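Local coordinates for protein terminase, large subunit (Enterobacteria phage P22, PDB 4DKW) that drives viral DNA into empty capsids as an ATP-powered motor and, through the nuclease domain present here, cuts the genome to start and end packaging, at residues R58-S63 against G72-W77; V68-A73 against A107-L112. One frame throughout, in Å; residues are numbered along the deposited sequence.

Both contacts belong to helix 67-78 of the RNase H-like nuclease domain, and their centres lie about 9 Å apart. Along the chain, strand 53-62 leads into this helix; contact 1 packs the helix's second half back on the strand, while contact 2 packs its first half on the turn that ends helix 97-107 and leads into the short strand 110-111 of the same mixed sheet. Gly72 and Ala73 lie in both. The contacts also touch directly: Val74 CG2 meets Phe109 CE1 at 3.5 Å, and Trp60 packs on Ala70. Neither supplies a ligand of the nuclease metal site, formed by Asp33 and Asp171; the Trp60 and Ala70 side chains are about 12 and 13 Å from a bound Mg.

Contact 1: R58-S63 against G72-W77; sequences RVWKKS and GAVKSW. With SO4 (sulfate ion), chain G.
Oxygen O3 of a sulfate ion, probably from the crystallisation liquor, is gripped twice by Ser63: Ser63 OG donates a hydrogen bond to O3 at 3.0 Å, and Ser63 N a weak one bent to 129°. Residues 58-62, in the central sheet of the RNase H-like domain, run nearly antiparallel to residues 72-77 of the helix that follows this strand, with no hydrogen bond between them. Two tryptophans fill the gap. Trp77 takes the crowded first torsion, CG between the backbone N and carbonyl carbon (chi1 48°), and lays its indole against Arg58. Arg58 CB stands 3.3 Å from the centroid of the Trp77 six-membered ring, almost on its normal, a CH-pi contact. The Arg58 chain bends at chi2 and runs back over the indole toward Trp77 CB, its guanidinium plane turned 81° from the ring. Trp60, with CG anti to its backbone N, receives Ala73 CB over one face, 3.4 Å from NE1, while Lys62 CB lies over the opposite face. Val74 CG1 fits against Trp60 CB at 3.5 Å, and Trp60 CB meets the edge of Trp77. Lys61 NZ makes a salt bridge to Glu153, and Trp77 O accepts a bond from Gln44. Helix and strand are therefore joined by dispersion and CH-pi contacts, with the aliphatic part of an arginine serving as an apolar surface.

Contact 2: V68-A73 against A107-L112; sequences VQAWGA and AGFSML
Trp71 and Phe109 meet in a T-shaped pair: the indole turns its edge to the phenyl face, with planes at 81° and the Trp71 six-membered ring and Phe109 ring centroids 4.8 Å apart. Trp71 CE3 sits over the centre of the phenyl ring, 3.5 Å from Phe109 CD1. The indole arrives there because CG is anti to the backbone N (chi1 179°), which sends it out from helix 67-78, whereas Phe109, with CG beside its own N, reaches obliquely to the helix, tip first. Its tip meets the helical backbone, Phe109 CZ lying 3.5 Å from Trp71 CA, and also touches Ala70 CB.

One indole face is occupied by the turn that ends helix 97-107. Ala107 O stands over the five-membered end, 3.2 Å from Trp71 CD1, and Gly108 O over the other end, 3.3 Å from Trp71 CH2. Between them Gly108 CA makes a CH-pi contact above the six-membered ring, 4.0 Å from its centroid and 7° off the normal. Gly108 closes that helix in a Schellman motif with positive phi; a CB here would strike both Trp71 and the preceding carbonyl. Ala107 CB meanwhile packs 4.3 Å from Trp71 CB, with Val68 at the margin.

Past the pair, Phe109 also meets the ring of His42, while Ser110 and Leu112 pair with Val83 of strand 82-84. No hydrogen bond joins the two segments: their fit rests on shape and aromatic packing, with a glycine admitting the indole flat against the helix end, where two carbonyl oxygens rest on its face and may polarise it.

Contact 1: R58-S63 against G72-W77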
loop_
_atom_site.group_PDB
_atom_site.type_symbol
_atom_site.label_atom_id
_atom_site.label_comp_id
_atom_site.label_asym_id
_atom_site.label_seq_id
_atom_site.Cartn_x
_atom_site.Cartn_y
_atom_site.Cartn_z
ATOM N N ARG A 58 0.423 -8.193 4.456
ATOM C CA ARG A 58 1.707 -7.916 5.093
ATOM C C ARG A 58 1.948 -6.414 5.135
ATOM O O ARG A 58 1.654 -5.715 4.176
ATOM C CB ARG A 58 2.861 -8.589 4.341
ATOM C CG ARG A 58 2.685 -10.067 4.039
ATOM C CD ARG A 58 3.012 -10.903 5.244
ATOM N NE ARG A 58 3.092 -12.323 4.915
ATOM C CZ ARG A 58 2.075 -13.178 5.014
ATOM N NH1 ARG A 58 0.880 -12.764 5.432
ATOM N NH2 ARG A 58 2.253 -14.452 4.695
ATOM N N VAL A 59 2.475 -5.930 6.259
ATOM C CA VAL A 59 2.798 -4.518 6.445
ATOM C C VAL A 59 4.103 -4.366 7.211
ATOM O O VAL A 59 4.301 -5.011 8.242
ATOM C CB VAL A 59 1.694 -3.779 7.223
ATOM C CG1 VAL A 59 2.208 -2.462 7.755
ATOM C CG2 VAL A 59 0.466 -3.566 6.339
ATOM N N TRP A 60 4.992 -3.521 6.695
ATOM C CA TRP A 60 6.224 -3.171 7.383
ATOM C C TRP A 60 6.405 -1.661 7.287
ATOM O O TRP A 60 6.314 -1.082 6.206
ATOM C CB TRP A 60 7.417 -3.913 6.775
ATOM C CG TRP A 60 8.761 -3.558 7.381
ATOM C CD1 TRP A 60 9.300 -4.049 8.540
ATOM C CD2 TRP A 60 9.740 -2.654 6.836
ATOM N NE1 TRP A 60 10.548 -3.498 8.753
ATOM C CE2 TRP A 60 10.840 -2.643 7.721
ATOM C CE3 TRP A 60 9.787 -1.849 5.688
ATOM C CZ2 TRP A 60 11.970 -1.856 7.498
ATOM C CZ3 TRP A 60 10.910 -1.068 5.467
ATOM C CH2 TRP A 60 11.987 -1.078 6.369
ATOM N N LYS A 61 6.639 -1.023 8.426
ATOM C CA LYS A 61 6.775 0.427 8.480
ATOM C C LYS A 61 7.941 0.802 9.385
ATOM O O LYS A 61 8.015 0.332 10.525
ATOM C CB LYS A 61 5.482 1.036 9.016
ATOM C CG LYS A 61 5.506 2.542 9.179
ATOM C CD LYS A 61 4.154 3.046 9.662
ATOM C CE LYS A 61 4.186 4.547 9.896
ATOM N NZ LYS A 61 2.831 5.069 10.168
ATOM N N LYS A 62 8.854 1.634 8.882
ATOM C CA LYS A 62 10.044 1.983 9.649
ATOM C C LYS A 62 10.738 3.260 9.177
ATOM O O LYS A 62 10.893 3.488 7.975
ATOM C CB LYS A 62 11.049 0.823 9.659
ATOM C CG LYS A 62 11.724 0.631 11.012
ATOM C CD LYS A 62 12.843 -0.378 10.950
ATOM C CE LYS A 62 13.359 -0.698 12.341
ATOM N NZ LYS A 62 13.898 0.501 13.047
ATOM N N SER A 63 11.149 4.085 10.140
ATOM C CA SER A 63 11.934 5.289 9.866
ATOM C C SER A 63 13.417 4.965 9.728
ATOM O O SER A 63 13.914 3.996 10.302
ATOM C CB SER A 63 11.764 6.322 10.985
ATOM O OG SER A 63 10.433 6.795 11.079
ATOM N N GLY A 72 16.055 -6.632 3.598
ATOM C CA GLY A 72 16.347 -7.596 4.644
ATOM C C GLY A 72 15.172 -7.856 5.575
ATOM O O GLY A 72 15.010 -8.960 6.091
ATOM N N ALA A 73 14.341 -6.841 5.784
ATOM C CA ALA A 73 13.207 -6.958 6.697
ATOM C C ALA A 73 11.969 -7.627 6.089
ATOM O O ALA A 73 11.143 -8.170 6.828
ATOM C CB ALA A 73 12.837 -5.596 7.269
ATOM N N VAL A 74 11.824 -7.584 4.763
ATOM C CA VAL A 74 10.587 -8.069 4.138
ATOM C C VAL A 74 10.778 -9.088 3.018
ATOM O O VAL A 74 9.791 -9.578 2.469
ATOM C CB VAL A 74 9.716 -6.913 3.567
ATOM C CG1 VAL A 74 9.477 -5.838 4.623
ATOM C CG2 VAL A 74 10.350 -6.321 2.327
ATOM N N LYS A 75 12.023 -9.413 2.669
ATOM C CA LYS A 75 12.269 -10.262 1.493
ATOM C C LYS A 75 11.617 -11.639 1.565
ATOM O O LYS A 75 11.343 -12.241 0.525
ATOM C CB LYS A 75 13.763 -10.419 1.187
ATOM C CG LYS A 75 14.582 -11.085 2.274
ATOM C CD LYS A 75 16.052 -11.064 1.899
ATOM C CE LYS A 75 16.919 -11.665 2.989
ATOM N NZ LYS A 75 16.576 -13.093 3.215
ATOM N N SER A 76 11.367 -12.127 2.779
ATOM C CA SER A 76 10.729 -13.431 2.959
ATOM C C SER A 76 9.362 -13.486 2.283
ATOM O O SER A 76 8.994 -14.514 1.708
ATOM C CB SER A 76 10.620 -13.811 4.445
ATOM O OG SER A 76 9.918 -12.832 5.193
ATOM N N TRP A 77 8.618 -12.379 2.344
ATOM C CA TRP A 77 7.329 -12.292 1.655
ATOM C C TRP A 77 7.336 -11.425 0.382
ATOM O O TRP A 77 6.500 -11.617 -0.514
ATOM C CB TRP A 77 6.178 -11.891 2.610
ATOM C CG TRP A 77 6.418 -10.707 3.523
ATOM C CD1 TRP A 77 6.943 -10.738 4.788
ATOM C CD2 TRP A 77 6.107 -9.326 3.257
ATOM N NE1 TRP A 77 6.990 -9.467 5.314
ATOM C CE2 TRP A 77 6.482 -8.584 4.399
ATOM C CE3 TRP A 77 5.555 -8.644 2.166
ATOM C CZ2 TRP A 77 6.317 -7.200 4.478
ATOM C CZ3 TRP A 77 5.394 -7.268 2.250
ATOM C CH2 TRP A 77 5.778 -6.562 3.392
HETATM S S SO4 G . 8.105 4.009 13.295
HETATM O O1 SO4 G . 6.744 4.330 12.877
HETATM O O2 SO4 G . 8.208 2.576 13.551
HETATM O O3 SO4 G . 9.039 4.383 12.239
HETATM O O4 SO4 G . 8.427 4.746 14.511
#

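Contact 2: V68-A73 against A107-L112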
loop_
_atom_site.group_PDB
_atom_site.type_symbol
_atom_site.label_atom_id
_atom_site.label_comp_id
_atom_site.label_asym_id
_atom_site.label_seq_id
_atom_site.Cartn_x
_atom_site.Cartn_y
_atom_site.Cartn_z
ATOM N N VAL A 68 18.364 -1.458 1.328
ATOM C CA VAL A 68 19.004 -2.722 1.699
ATOM C C VAL A 68 18.432 -3.268 3.007
ATOM O O VAL A 68 18.215 -4.471 3.145
ATOM C CB VAL A 68 20.546 -2.557 1.811
ATOM C CG1 VAL A 68 21.212 -3.857 2.257
ATOM C CG2 VAL A 68 21.131 -2.056 0.491
ATOM N N GLN A 69 18.179 -2.374 3.962
ATOM C CA GLN A 69 17.557 -2.763 5.221
ATOM C C GLN A 69 16.092 -3.152 5.042
ATOM O O GLN A 69 15.620 -4.086 5.690
ATOM C CB GLN A 69 17.673 -1.656 6.266
ATOM C CG GLN A 69 19.102 -1.332 6.676
ATOM C CD GLN A 69 19.170 -0.177 7.654
ATOM O OE1 GLN A 69 19.195 0.988 7.255
ATOM N NE2 GLN A 69 19.192 -0.493 8.942
ATOM N N ALA A 70 15.377 -2.432 4.179
ATOM C CA ALA A 70 13.988 -2.766 3.894
ATOM C C ALA A 70 13.905 -4.179 3.325
ATOM O O ALA A 70 13.132 -5.009 3.806
ATOM C CB ALA A 70 13.379 -1.759 2.925
ATOM N N TRP A 71 14.732 -4.452 2.323
ATOM C CA TRP A 71 14.796 -5.770 1.698
ATOM C C TRP A 71 15.112 -6.879 2.698
ATOM O O TRP A 71 14.507 -7.941 2.659
ATOM C CB TRP A 71 15.819 -5.780 0.558
ATOM C CG TRP A 71 15.954 -7.120 -0.115
ATOM C CD1 TRP A 71 17.016 -7.980 -0.030
ATOM C CD2 TRP A 71 14.991 -7.759 -0.968
ATOM N NE1 TRP A 71 16.775 -9.108 -0.782
ATOM C CE2 TRP A 71 15.541 -8.998 -1.365
ATOM C CE3 TRP A 71 13.722 -7.401 -1.436
ATOM C CZ2 TRP A 71 14.858 -9.881 -2.203
ATOM C CZ3 TRP A 71 13.049 -8.280 -2.271
ATOM C CH2 TRP A 71 13.619 -9.502 -2.649
ATOM N N GLY A 72 16.055 -6.632 3.598
ATOM C CA GLY A 72 16.347 -7.596 4.644
ATOM C C GLY A 72 15.172 -7.856 5.575
ATOM O O GLY A 72 15.010 -8.960 6.091
ATOM N N ALA A 73 14.341 -6.841 5.784
ATOM C CA ALA A 73 13.207 -6.958 6.697
ATOM C C ALA A 73 11.969 -7.627 6.089
ATOM O O ALA A 73 11.143 -8.170 6.828
ATOM C CB ALA A 73 12.837 -5.596 7.269
ATOM N N ALA A 107 18.462 -3.314 -4.582
ATOM C CA ALA A 107 18.411 -3.999 -3.294
ATOM C C ALA A 107 17.713 -5.358 -3.395
ATOM O O ALA A 107 17.823 -6.189 -2.496
ATOM C CB ALA A 107 17.726 -3.122 -2.250
ATOM N N GLY A 108 16.991 -5.579 -4.489
ATOM C CA GLY A 108 16.395 -6.880 -4.740
ATOM C C GLY A 108 14.897 -6.878 -5.008
ATOM O O GLY A 108 14.321 -7.894 -5.412
ATOM N N PHE A 109 14.250 -5.747 -4.777
ATOM C CA PHE A 109 12.818 -5.677 -4.996
ATOM C C PHE A 109 12.482 -5.712 -6.487
ATOM O O PHE A 109 13.217 -5.155 -7.317
ATOM C CB PHE A 109 12.245 -4.400 -4.400
ATOM C CG PHE A 109 12.243 -4.356 -2.897
ATOM C CD1 PHE A 109 11.243 -4.990 -2.170
ATOM C CD2 PHE A 109 13.214 -3.642 -2.209
ATOM C CE1 PHE A 109 11.226 -4.938 -0.787
ATOM C CE2 PHE A 109 13.203 -3.586 -0.822
ATOM C CZ PHE A 109 12.207 -4.234 -0.115
ATOM N N SER A 110 11.366 -6.360 -6.820
ATOM C CA SER A 110 10.858 -6.365 -8.189
ATOM C C SER A 110 10.004 -5.122 -8.448
ATOM O O SER A 110 8.778 -5.181 -8.546
ATOM C CB SER A 110 10.066 -7.645 -8.452
ATOM O OG SER A 110 10.844 -8.782 -8.115
ATOM N N MET A 111 10.676 -3.989 -8.545
ATOM C CA MET A 111 10.016 -2.712 -8.733
ATOM C C MET A 111 9.389 -2.631 -10.124
ATOM O O MET A 111 10.025 -2.972 -11.112
ATOM C CB MET A 111 11.034 -1.603 -8.497
ATOM C CG MET A 111 11.591 -1.646 -7.072
ATOM S SD MET A 111 10.432 -0.846 -5.991
ATOM C CE MET A 111 10.725 -1.501 -4.373
ATOM N N LEU A 112 8.125 -2.218 -10.186
ATOM C CA LEU A 112 7.438 -2.037 -11.464
ATOM C C LEU A 112 8.079 -0.882 -12.258
ATOM O O LEU A 112 8.599 0.070 -11.670
ATOM C CB LEU A 112 5.933 -1.804 -11.248
ATOM C CG LEU A 112 5.117 -3.066 -10.930
ATOM C CD1 LEU A 112 3.727 -2.738 -10.389
ATOM C CD2 LEU A 112 5.005 -3.951 -12.160
#